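Side-chain contacts in uronate isomerase (Caulobacter crescentus, PDB 2Q01), which interconverts D-glucuronate with D-fructuronate, and D-galacturonate with D-tagaturonate, as an isomerase of sugar-acid metabolism: residues Thr195-Asp200 and Thr293-Met298; Asp200-Phe205 and Glu233-Arg238; Asp204-Arg209 and Glu282-Phe287; Tyr226-Tyr231 and Ala289-Glu294. All coordinates share one frame; numbering follows the deposited sequence.

Contact 1. Residues Thr195-Asp200 and Thr293-Met298; sequences TAYRPD and TEMAKM
M295 reaches from helix 281-302 to Y197 and P199, and its sulfur makes the whole contact. CB points toward the loop. The first torsion sets CG anti to the carbonyl carbon and beside the backbone N (chi1 -66°), and CG leads the chain out to the sulfur. The chain then bends at chi2, bringing SD up against two partners at once. SD lies near the plane of the phenol ring, 4.0 Å from Y197 CE2, making this a Met-aromatic contact at the ring edge, with SD 5.3 Å from the ring centroid; the two side chains cross at about a right angle. P199 CG touches SD at 4.0 Å, the proline and methionine side chains running past each other in opposite directions.

In the TIM-barrel fold of this family, residues 195-200 form the start of the loop leaving strand 192-194, and M295 ties that loop to a helix of the outer layer. The rigid proline ring and the edge of the tyrosine give an unbranched, bendable methionine firm surfaces to fit against. Beyond SD a second bend at chi3 turns the methyl toward helix 228-244, where M295 CE packs 3.7 Å from H235 CG. R239 and H252 also touch the M295 side chain.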
# COMPACT_ATOMS: atom_id res chain seq x y z
N THR B 195 5.40 -22.48 -26.53
CA THR B 195 6.20 -21.26 -26.47
C THR B 195 5.33 -20.02 -26.23
O THR B 195 4.11 -20.10 -26.20
CB THR B 195 7.08 -21.11 -27.74
OG1 THR B 195 7.85 -19.91 -27.65
CG2 THR B 195 6.22 -21.09 -29.01
N ALA B 196 5.99 -18.88 -26.03
CA ALA B 196 5.32 -17.59 -25.93
C ALA B 196 6.12 -16.55 -26.70
O ALA B 196 7.35 -16.59 -26.71
CB ALA B 196 5.17 -17.18 -24.47
N TYR B 197 5.42 -15.63 -27.36
CA TYR B 197 6.03 -14.61 -28.22
C TYR B 197 6.47 -13.38 -27.43
O TYR B 197 5.63 -12.61 -26.97
CB TYR B 197 5.04 -14.21 -29.31
CG TYR B 197 5.60 -13.35 -30.42
CD1 TYR B 197 6.33 -13.92 -31.46
CD2 TYR B 197 5.36 -11.98 -30.46
CE1 TYR B 197 6.83 -13.16 -32.49
CE2 TYR B 197 5.85 -11.19 -31.50
CZ TYR B 197 6.59 -11.80 -32.51
OH TYR B 197 7.09 -11.06 -33.54
N ARG B 198 7.78 -13.18 -27.30
CA ARG B 198 8.31 -12.04 -26.54
C ARG B 198 9.18 -11.13 -27.41
O ARG B 198 10.40 -11.30 -27.45
CB ARG B 198 9.10 -12.52 -25.33
CG ARG B 198 9.31 -11.46 -24.27
CD ARG B 198 10.54 -11.75 -23.44
NE ARG B 198 10.72 -10.75 -22.39
CZ ARG B 198 10.34 -10.91 -21.12
NH1 ARG B 198 9.76 -12.03 -20.72
NH2 ARG B 198 10.56 -9.93 -20.25
N PRO B 199 8.57 -10.15 -28.10
CA PRO B 199 9.27 -9.33 -29.09
C PRO B 199 10.16 -8.19 -28.54
O PRO B 199 10.66 -7.39 -29.32
CB PRO B 199 8.13 -8.76 -29.93
CG PRO B 199 6.99 -8.67 -29.00
CD PRO B 199 7.15 -9.76 -27.98
N ASP B 200 10.36 -8.17 -27.22
CA ASP B 200 11.07 -7.09 -26.51
C ASP B 200 12.37 -6.59 -27.12
O ASP B 200 12.63 -5.38 -27.11
CB ASP B 200 11.34 -7.51 -25.06
CG ASP B 200 10.07 -7.60 -24.22
OD1 ASP B 200 8.96 -7.36 -24.75
OD2 ASP B 200 10.20 -7.92 -23.02
N THR B 293 0.07 -1.42 -28.87
CA THR B 293 -1.16 -1.31 -29.65
C THR B 293 -1.08 -2.13 -30.95
O THR B 293 -2.06 -2.73 -31.37
CB THR B 293 -1.47 0.16 -29.97
OG1 THR B 293 -1.65 0.87 -28.75
CG2 THR B 293 -2.74 0.31 -30.82
N GLU B 294 0.10 -2.16 -31.55
CA GLU B 294 0.29 -2.85 -32.81
C GLU B 294 0.18 -4.36 -32.64
O GLU B 294 -0.40 -5.03 -33.48
CB GLU B 294 1.62 -2.44 -33.44
CG GLU B 294 1.58 -2.33 -34.96
CD GLU B 294 0.68 -1.20 -35.47
OE1 GLU B 294 -0.06 -1.43 -36.46
OE2 GLU B 294 0.72 -0.09 -34.91
N MET B 295 0.70 -4.87 -31.51
CA MET B 295 0.62 -6.30 -31.18
C MET B 295 -0.82 -6.72 -30.87
O MET B 295 -1.19 -7.86 -31.10
CB MET B 295 1.51 -6.65 -29.98
CG MET B 295 3.02 -6.53 -30.20
SD MET B 295 3.77 -7.79 -31.23
CE MET B 295 4.02 -6.90 -32.76
N ALA B 296 -1.60 -5.78 -30.33
CA ALA B 296 -3.00 -6.02 -30.00
C ALA B 296 -3.86 -6.04 -31.25
O ALA B 296 -4.83 -6.79 -31.32
CB ALA B 296 -3.49 -4.95 -29.06
N LYS B 297 -3.49 -5.23 -32.24
CA LYS B 297 -4.12 -5.22 -33.56
C LYS B 297 -3.84 -6.50 -34.35
O LYS B 297 -4.66 -6.92 -35.17
CB LYS B 297 -3.64 -4.00 -34.36
CG LYS B 297 -4.27 -2.68 -33.93
CD LYS B 297 -4.08 -1.59 -34.96
CE LYS B 297 -2.85 -0.76 -34.68
NZ LYS B 297 -2.68 0.33 -35.68
N MET B 298 -2.68 -7.11 -34.11
CA MET B 298 -2.34 -8.41 -34.70
C MET B 298 -3.10 -9.52 -33.99
O MET B 298 -3.53 -10.48 -34.63
CB MET B 298 -0.84 -8.67 -34.62
CG MET B 298 -0.01 -7.95 -35.67
SD MET B 298 1.76 -8.17 -35.38
CE MET B 298 2.39 -6.73 -36.24

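Contact 2. Residues Asp200-Phe205 and Glu233-Arg238; sequences DAVIDF and EAHRLR
H235 of helix 228-244 meets V202 and I203 of the loop that follows strand 192-194, so the contact joins a barrel loop to an outer helix of the TIM-barrel fold. Across the two segments the interaction is van der Waals packing alone. V202 CG2 comes 3.6 Å from H235 CE1, approaching the imidazole obliquely, with V202 and H235 advancing from opposite directions. That methyl occupies the crowded position between its backbone N and carbonyl carbon, while CG1 stands anti to the carbonyl carbon (chi1 -62°). I203 adds a looser touch, CG1 lying 4.3 Å from H235 NE2. Two beta-branched aliphatic residues suit the place, because their short, stiff side chains fill the space beside the ring without competing for its nitrogens. F217 of helix 210-221 also packs on H235.

The polar interactions come from outside the two segments. H235 ND1 is hydrogen-bonded to Y197 OH, and NE2 to Y231 OH. Both nitrogens of the buried imidazole thus have a partner, which probably fixes its rotation. The same Y231 OH is also hydrogen-bonded to V202 O, so one phenol serves both the helix and the loop.

On the helix, a salt bridge joins two more exposed residues: R236 NH1 donates to E233 OE2 at 2.9 Å. The oxygen sits 24° out of the guanidinium plane, and the nitrogen approaches from above the carboxylate plane.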
# COMPACT_ATOMS: atom_id res chain seq x y z
N ASP B 200 10.36 -8.17 -27.22
CA ASP B 200 11.07 -7.09 -26.51
C ASP B 200 12.37 -6.59 -27.12
O ASP B 200 12.63 -5.38 -27.11
CB ASP B 200 11.34 -7.51 -25.06
CG ASP B 200 10.07 -7.60 -24.22
OD1 ASP B 200 8.96 -7.36 -24.75
OD2 ASP B 200 10.20 -7.92 -23.02
N ALA B 201 13.19 -7.50 -27.63
CA ALA B 201 14.50 -7.15 -28.16
C ALA B 201 14.46 -6.43 -29.52
O ALA B 201 15.39 -5.70 -29.85
CB ALA B 201 15.39 -8.38 -28.23
N VAL B 202 13.38 -6.62 -30.28
CA VAL B 202 13.23 -5.95 -31.58
C VAL B 202 12.24 -4.79 -31.50
O VAL B 202 11.81 -4.24 -32.52
CB VAL B 202 12.86 -6.93 -32.74
CG1 VAL B 202 13.95 -7.96 -32.94
CG2 VAL B 202 11.53 -7.62 -32.49
N ILE B 203 11.87 -4.43 -30.27
CA ILE B 203 10.93 -3.33 -30.02
C ILE B 203 11.61 -2.23 -29.20
O ILE B 203 11.41 -1.04 -29.48
CB ILE B 203 9.63 -3.84 -29.34
CG1 ILE B 203 8.86 -4.74 -30.32
CG2 ILE B 203 8.76 -2.66 -28.85
CD1 ILE B 203 7.43 -5.08 -29.93
N ASP B 204 12.41 -2.62 -28.21
CA ASP B 204 13.16 -1.65 -27.41
C ASP B 204 14.46 -1.28 -28.11
O ASP B 204 15.38 -2.09 -28.20
CB ASP B 204 13.45 -2.21 -26.01
CG ASP B 204 13.86 -1.13 -25.01
OD1 ASP B 204 14.06 -1.46 -23.83
OD2 ASP B 204 13.97 0.05 -25.40
N PHE B 205 14.52 -0.04 -28.60
CA PHE B 205 15.74 0.50 -29.22
C PHE B 205 16.81 0.89 -28.18
O PHE B 205 17.98 1.08 -28.53
CB PHE B 205 15.41 1.68 -30.13
CG PHE B 205 14.94 1.28 -31.51
CD1 PHE B 205 13.58 1.17 -31.78
CD2 PHE B 205 15.84 1.05 -32.53
CE1 PHE B 205 13.13 0.82 -33.06
CE2 PHE B 205 15.40 0.69 -33.81
CZ PHE B 205 14.04 0.58 -34.07
N GLU B 233 5.14 -7.07 -41.13
CA GLU B 233 4.99 -8.38 -41.77
C GLU B 233 5.88 -9.45 -41.15
O GLU B 233 5.48 -10.60 -41.05
CB GLU B 233 5.25 -8.32 -43.28
CG GLU B 233 3.98 -8.38 -44.12
CD GLU B 233 3.16 -9.64 -43.87
OE1 GLU B 233 3.73 -10.75 -43.95
OE2 GLU B 233 1.94 -9.52 -43.60
N ALA B 234 7.08 -9.04 -40.74
CA ALA B 234 8.01 -9.93 -40.07
C ALA B 234 7.51 -10.37 -38.70
O ALA B 234 7.79 -11.49 -38.28
CB ALA B 234 9.37 -9.27 -39.95
N HIS B 235 6.77 -9.50 -38.02
CA HIS B 235 6.14 -9.84 -36.75
C HIS B 235 4.97 -10.79 -36.91
O HIS B 235 4.78 -11.69 -36.09
CB HIS B 235 5.66 -8.58 -36.04
CG HIS B 235 6.68 -7.94 -35.16
ND1 HIS B 235 7.19 -8.54 -34.03
CD2 HIS B 235 7.27 -6.72 -35.23
CE1 HIS B 235 8.06 -7.74 -33.45
NE2 HIS B 235 8.12 -6.62 -34.15
N ARG B 236 4.19 -10.59 -37.98
CA ARG B 236 3.05 -11.45 -38.28
C ARG B 236 3.49 -12.87 -38.64
O ARG B 236 2.92 -13.84 -38.14
CB ARG B 236 2.21 -10.87 -39.40
CG ARG B 236 1.37 -9.68 -39.00
CD ARG B 236 0.43 -9.26 -40.12
NE ARG B 236 0.16 -7.83 -40.06
CZ ARG B 236 0.75 -6.92 -40.84
NH1 ARG B 236 1.62 -7.29 -41.78
NH2 ARG B 236 0.44 -5.64 -40.70
N LEU B 237 4.52 -12.97 -39.48
CA LEU B 237 5.07 -14.25 -39.89
C LEU B 237 5.71 -15.02 -38.74
O LEU B 237 5.61 -16.24 -38.67
CB LEU B 237 6.08 -14.08 -41.04
CG LEU B 237 5.57 -13.62 -42.41
CD1 LEU B 237 6.72 -13.61 -43.40
CD2 LEU B 237 4.42 -14.49 -42.94
N ARG B 238 6.36 -14.29 -37.83
CA ARG B 238 6.99 -14.92 -36.67
C ARG B 238 5.96 -15.35 -35.63
O ARG B 238 6.09 -16.42 -35.04
CB ARG B 238 8.06 -14.02 -36.04
CG ARG B 238 9.34 -13.92 -36.86
CD ARG B 238 9.86 -15.29 -37.25
NE ARG B 238 10.54 -15.95 -36.14
CZ ARG B 238 10.75 -17.26 -36.06
NH1 ARG B 238 11.39 -17.76 -35.02
NH2 ARG B 238 10.31 -18.06 -37.02

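Contact 3. Residues Asp204-Arg209 and Glu282-Phe287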
# COMPACT_ATOMS: atom_id res chain seq x y z
N ASP B 204 12.41 -2.62 -28.21
CA ASP B 204 13.16 -1.65 -27.41
C ASP B 204 14.46 -1.28 -28.11
O ASP B 204 15.38 -2.09 -28.20
CB ASP B 204 13.45 -2.21 -26.01
CG ASP B 204 13.86 -1.13 -25.01
OD1 ASP B 204 14.06 -1.46 -23.83
OD2 ASP B 204 13.97 0.05 -25.40
N PHE B 205 14.52 -0.04 -28.60
CA PHE B 205 15.74 0.50 -29.22
C PHE B 205 16.81 0.89 -28.18
O PHE B 205 17.98 1.08 -28.53
CB PHE B 205 15.41 1.68 -30.13
CG PHE B 205 14.94 1.28 -31.51
CD1 PHE B 205 13.58 1.17 -31.78
CD2 PHE B 205 15.84 1.05 -32.53
CE1 PHE B 205 13.13 0.82 -33.06
CE2 PHE B 205 15.40 0.69 -33.81
CZ PHE B 205 14.04 0.58 -34.07
N GLU B 206 16.41 1.02 -26.92
CA GLU B 206 17.35 1.29 -25.82
C GLU B 206 17.99 0.01 -25.27
O GLU B 206 18.87 0.08 -24.41
CB GLU B 206 16.66 2.06 -24.69
CG GLU B 206 16.47 3.55 -24.97
CD GLU B 206 15.67 4.25 -23.88
OE1 GLU B 206 14.49 3.89 -23.67
OE2 GLU B 206 16.24 5.16 -23.24
N ASP B 207 17.52 -1.14 -25.75
CA ASP B 207 18.11 -2.43 -25.41
C ASP B 207 19.45 -2.51 -26.14
O ASP B 207 19.53 -2.21 -27.33
CB ASP B 207 17.19 -3.56 -25.87
CG ASP B 207 17.34 -4.83 -25.04
OD1 ASP B 207 18.49 -5.21 -24.72
OD2 ASP B 207 16.31 -5.45 -24.72
N GLU B 208 20.50 -2.90 -25.42
CA GLU B 208 21.85 -2.91 -25.99
C GLU B 208 22.06 -4.02 -27.03
O GLU B 208 22.87 -3.87 -27.94
CB GLU B 208 22.94 -2.96 -24.89
CG GLU B 208 23.13 -4.31 -24.18
CD GLU B 208 22.09 -4.58 -23.09
OE1 GLU B 208 21.38 -3.64 -22.66
OE2 GLU B 208 21.98 -5.75 -22.66
N ARG B 209 21.29 -5.10 -26.89
CA ARG B 209 21.40 -6.25 -27.78
C ARG B 209 20.37 -6.22 -28.91
O ARG B 209 20.13 -7.23 -29.57
CB ARG B 209 21.31 -7.55 -26.97
CG ARG B 209 20.05 -7.68 -26.14
CD ARG B 209 20.26 -8.53 -24.91
NE ARG B 209 19.16 -8.38 -23.96
CZ ARG B 209 18.04 -9.10 -23.97
NH1 ARG B 209 17.85 -10.05 -24.88
NH2 ARG B 209 17.10 -8.86 -23.07
N GLU B 282 12.51 9.56 -25.14
CA GLU B 282 11.12 9.91 -25.46
C GLU B 282 10.59 9.15 -26.68
O GLU B 282 9.45 8.69 -26.68
CB GLU B 282 10.96 11.42 -25.69
CG GLU B 282 11.32 12.32 -24.49
CD GLU B 282 12.83 12.60 -24.36
OE1 GLU B 282 13.31 12.68 -23.21
OE2 GLU B 282 13.52 12.73 -25.40
N LYS B 283 11.43 9.03 -27.71
CA LYS B 283 11.05 8.34 -28.95
C LYS B 283 10.99 6.83 -28.77
O LYS B 283 10.13 6.17 -29.35
CB LYS B 283 12.01 8.70 -30.08
CG LYS B 283 11.71 10.00 -30.81
CD LYS B 283 12.75 10.27 -31.88
CE LYS B 283 12.43 11.53 -32.68
NZ LYS B 283 13.50 11.82 -33.66
N ALA B 284 11.92 6.29 -27.98
CA ALA B 284 11.98 4.86 -27.68
C ALA B 284 10.78 4.40 -26.85
O ALA B 284 10.23 3.32 -27.09
CB ALA B 284 13.30 4.53 -26.97
N GLU B 285 10.37 5.23 -25.88
CA GLU B 285 9.15 5.05 -25.10
C GLU B 285 7.91 5.03 -25.98
O GLU B 285 7.03 4.19 -25.79
CB GLU B 285 8.98 6.17 -24.09
CG GLU B 285 9.05 5.76 -22.63
CD GLU B 285 7.92 4.81 -22.23
OE1 GLU B 285 8.20 3.60 -22.10
OE2 GLU B 285 6.77 5.27 -22.04
N LEU B 286 7.85 5.97 -26.92
CA LEU B 286 6.70 6.12 -27.81
C LEU B 286 6.56 4.92 -28.73
O LEU B 286 5.44 4.48 -28.99
CB LEU B 286 6.84 7.40 -28.65
CG LEU B 286 5.62 8.30 -28.93
CD1 LEU B 286 5.89 9.21 -30.11
CD2 LEU B 286 4.31 7.55 -29.14
N PHE B 287 7.68 4.39 -29.21
CA PHE B 287 7.65 3.23 -30.10
C PHE B 287 7.23 1.97 -29.36
O PHE B 287 6.40 1.22 -29.86
CB PHE B 287 8.99 3.03 -30.80
CG PHE B 287 8.97 1.94 -31.85
CD1 PHE B 287 8.29 2.13 -33.06
CD2 PHE B 287 9.64 0.74 -31.64
CE1 PHE B 287 8.27 1.13 -34.03
CE2 PHE B 287 9.64 -0.26 -32.60
CZ PHE B 287 8.95 -0.07 -33.81
O HOH W 1 11.99 1.53 -28.60
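One water molecule is gripped by both A284 and F205: it donates to A284 O at 2.9 Å and accepts from F205 N at 3.0 Å. It thus bridges the helix and loop backbones, which share no direct hydrogen bond here. A second polar knot lies beside it. D204 OD2 takes the N-H of E206 at 3.0 Å, forming an Asx turn, and also pairs with R288. Next in the chain, E206 lies against the helix, where its OE1 touches A284 CB at 3.6 Å and is also paired with R288. Alanine suits this spot because a methyl lets the loop come close, the CA atoms of F205 and A284 being 6.0 Å apart.

The apolar half is an aromatic pair. F205 turns its edge toward the face of F287 in an offset edge-to-face arrangement, with centroids 5.5 Å apart and planes at 63°. The closest carbons are F205 CE1 and F287 CE2, 3.7 Å from each other. F287 CG stands anti to its backbone N (chi1 -173°), which carries the ring to the loop side of the helix.

The pair lies among several helices: L274 of helix 264-276 touches both rings, F214 of helix 210-221 meets F205, and W228 and Y231 of helix 228-244 pack on F287.

Contact 4. Residues Tyr226-Tyr231 and Ala289-Glu294; sequences YSWKSY and AQMLTE
M291 meets W228 and Y231 at their ring edges, a double Met-aromatic contact between helices 228-244 and 281-302. In this TIM-barrel fold these helices precede the neighbouring parallel strands 249-252 and 305-308, so the contact packs two outer helices together. W228 and M291 run past each other in opposite directions, with W228 CH2 3.8 Å from SD. The sulfur lies 79° off the normal of the six-membered ring, close to the indole plane. Y231 instead comes from the direction opposite to M291, and its CE2 meets the methyl CE at 3.7 Å. Both aromatic residues hold CG anti to the backbone N (chi1 178° in W228), which swings the rings off their helix toward M291. The methionine chain curls in turn at chi2 and chi3, so that SD reaches both ring edges and CE goes to Y231. A flexible thioether suits this place because it can follow two edges at once, where a branched chain could not bend so freely.

Replacing M291 by an alanine would probably open a gap beside W228 CH2 and Y231 CE2 and leave both ring edges without their sulfur partner.

E294 extends the contact along the indole, its OE2 standing near the ring plane 4.3 Å from W228 CZ2. One turn earlier, Q290 also grips that carboxylate: NE2 donates to E294 OE2 at 2.7 Å, with the oxygen lying in the amide plane.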
# COMPACT_ATOMS: atom_id res chain seq x y z
N TYR B 226 14.20 -3.41 -41.48
CA TYR B 226 14.52 -2.01 -41.25
C TYR B 226 13.62 -1.07 -42.07
O TYR B 226 13.97 0.09 -42.31
CB TYR B 226 16.00 -1.73 -41.53
CG TYR B 226 16.96 -2.68 -40.83
CD1 TYR B 226 17.32 -2.48 -39.50
CD2 TYR B 226 17.50 -3.78 -41.50
CE1 TYR B 226 18.21 -3.34 -38.85
CE2 TYR B 226 18.38 -4.65 -40.86
CZ TYR B 226 18.73 -4.43 -39.54
OH TYR B 226 19.60 -5.29 -38.92
N SER B 227 12.47 -1.58 -42.49
CA SER B 227 11.44 -0.79 -43.18
C SER B 227 10.07 -1.19 -42.60
O SER B 227 9.81 -2.37 -42.39
CB SER B 227 11.49 -1.03 -44.69
OG SER B 227 10.29 -0.65 -45.32
N TRP B 228 9.22 -0.19 -42.38
CA TRP B 228 8.05 -0.31 -41.49
C TRP B 228 7.03 -1.40 -41.79
O TRP B 228 6.79 -2.27 -40.95
CB TRP B 228 7.36 1.05 -41.33
CG TRP B 228 6.11 1.05 -40.49
CD1 TRP B 228 4.85 1.40 -40.89
CD2 TRP B 228 6.00 0.69 -39.10
NE1 TRP B 228 3.97 1.29 -39.85
CE2 TRP B 228 4.64 0.86 -38.74
CE3 TRP B 228 6.91 0.25 -38.13
CZ2 TRP B 228 4.18 0.59 -37.44
CZ3 TRP B 228 6.45 -0.01 -36.85
CH2 TRP B 228 5.09 0.16 -36.51
N LYS B 229 6.42 -1.36 -42.97
CA LYS B 229 5.37 -2.30 -43.32
C LYS B 229 5.84 -3.75 -43.37
O LYS B 229 5.06 -4.67 -43.10
CB LYS B 229 4.68 -1.89 -44.64
CG LYS B 229 3.48 -0.96 -44.43
CD LYS B 229 3.11 -0.20 -45.70
CE LYS B 229 3.94 1.07 -45.87
NZ LYS B 229 3.67 1.77 -47.15
N SER B 230 7.12 -3.94 -43.69
CA SER B 230 7.70 -5.28 -43.71
C SER B 230 8.34 -5.69 -42.38
O SER B 230 8.71 -6.85 -42.20
CB SER B 230 8.67 -5.45 -44.88
OG SER B 230 9.70 -4.48 -44.84
N TYR B 231 8.49 -4.73 -41.47
CA TYR B 231 8.85 -5.02 -40.08
C TYR B 231 7.62 -5.60 -39.40
O TYR B 231 7.70 -6.55 -38.61
CB TYR B 231 9.32 -3.74 -39.38
CG TYR B 231 9.40 -3.81 -37.86
CD1 TYR B 231 10.53 -4.33 -37.22
CD2 TYR B 231 8.37 -3.32 -37.07
CE1 TYR B 231 10.61 -4.38 -35.84
CE2 TYR B 231 8.43 -3.37 -35.68
CZ TYR B 231 9.56 -3.89 -35.08
OH TYR B 231 9.63 -3.94 -33.71
N ALA B 289 5.37 1.96 -26.68
CA ALA B 289 3.95 2.25 -26.52
C ALA B 289 3.13 1.95 -27.78
O ALA B 289 2.08 1.32 -27.70
CB ALA B 289 3.75 3.71 -26.10
N GLN B 290 3.60 2.41 -28.94
CA GLN B 290 2.89 2.18 -30.20
C GLN B 290 2.85 0.70 -30.56
O GLN B 290 1.84 0.21 -31.06
CB GLN B 290 3.50 2.99 -31.35
CG GLN B 290 2.87 2.74 -32.73
CD GLN B 290 1.36 2.99 -32.74
OE1 GLN B 290 0.87 3.92 -32.11
NE2 GLN B 290 0.64 2.14 -33.46
N MET B 291 3.94 -0.00 -30.29
CA MET B 291 4.03 -1.44 -30.55
C MET B 291 3.13 -2.29 -29.66
O MET B 291 2.72 -3.37 -30.08
CB MET B 291 5.47 -1.92 -30.47
CG MET B 291 6.34 -1.50 -31.65
SD MET B 291 5.61 -1.79 -33.29
CE MET B 291 5.62 -3.57 -33.32
N LEU B 292 2.81 -1.82 -28.45
CA LEU B 292 1.83 -2.50 -27.60
C LEU B 292 0.48 -2.55 -28.29
O LEU B 292 -0.17 -3.60 -28.32
CB LEU B 292 1.71 -1.84 -26.22
CG LEU B 292 2.65 -2.34 -25.12
CD1 LEU B 292 2.20 -1.83 -23.75
CD2 LEU B 292 2.77 -3.86 -25.10
N THR B 293 0.07 -1.42 -28.87
CA THR B 293 -1.16 -1.31 -29.65
C THR B 293 -1.08 -2.13 -30.95
O THR B 293 -2.06 -2.73 -31.37
CB THR B 293 -1.47 0.16 -29.97
OG1 THR B 293 -1.65 0.87 -28.75
CG2 THR B 293 -2.74 0.31 -30.82
N GLU B 294 0.10 -2.16 -31.55
CA GLU B 294 0.29 -2.85 -32.81
C GLU B 294 0.18 -4.36 -32.64
O GLU B 294 -0.40 -5.03 -33.48
CB GLU B 294 1.62 -2.44 -33.44
CG GLU B 294 1.58 -2.33 -34.96
CD GLU B 294 0.68 -1.20 -35.47
OE1 GLU B 294 -0.06 -1.43 -36.46
OE2 GLU B 294 0.72 -0.09 -34.91

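How the contacts relate
Contacts 1, 2 and 4 are buried, whereas contact 3 is partly buried, with an exposed glutamate at its edge. Helix 281-302 serves contacts 1, 3 and 4 at successive places along its length, and helix 228-244 serves contacts 2 and 4. The loop after strand 192-194 runs through contacts 1, 2 and 3, so loop and helices close a triangle. Chemistry follows position: sulfur against ring edges in contacts 1 and 4, aliphatic chains against an imidazole in contact 2, and a water bridge with carboxylates beside an aromatic pair in contact 3. No direct hydrogen bond crosses any of the four segment pairs.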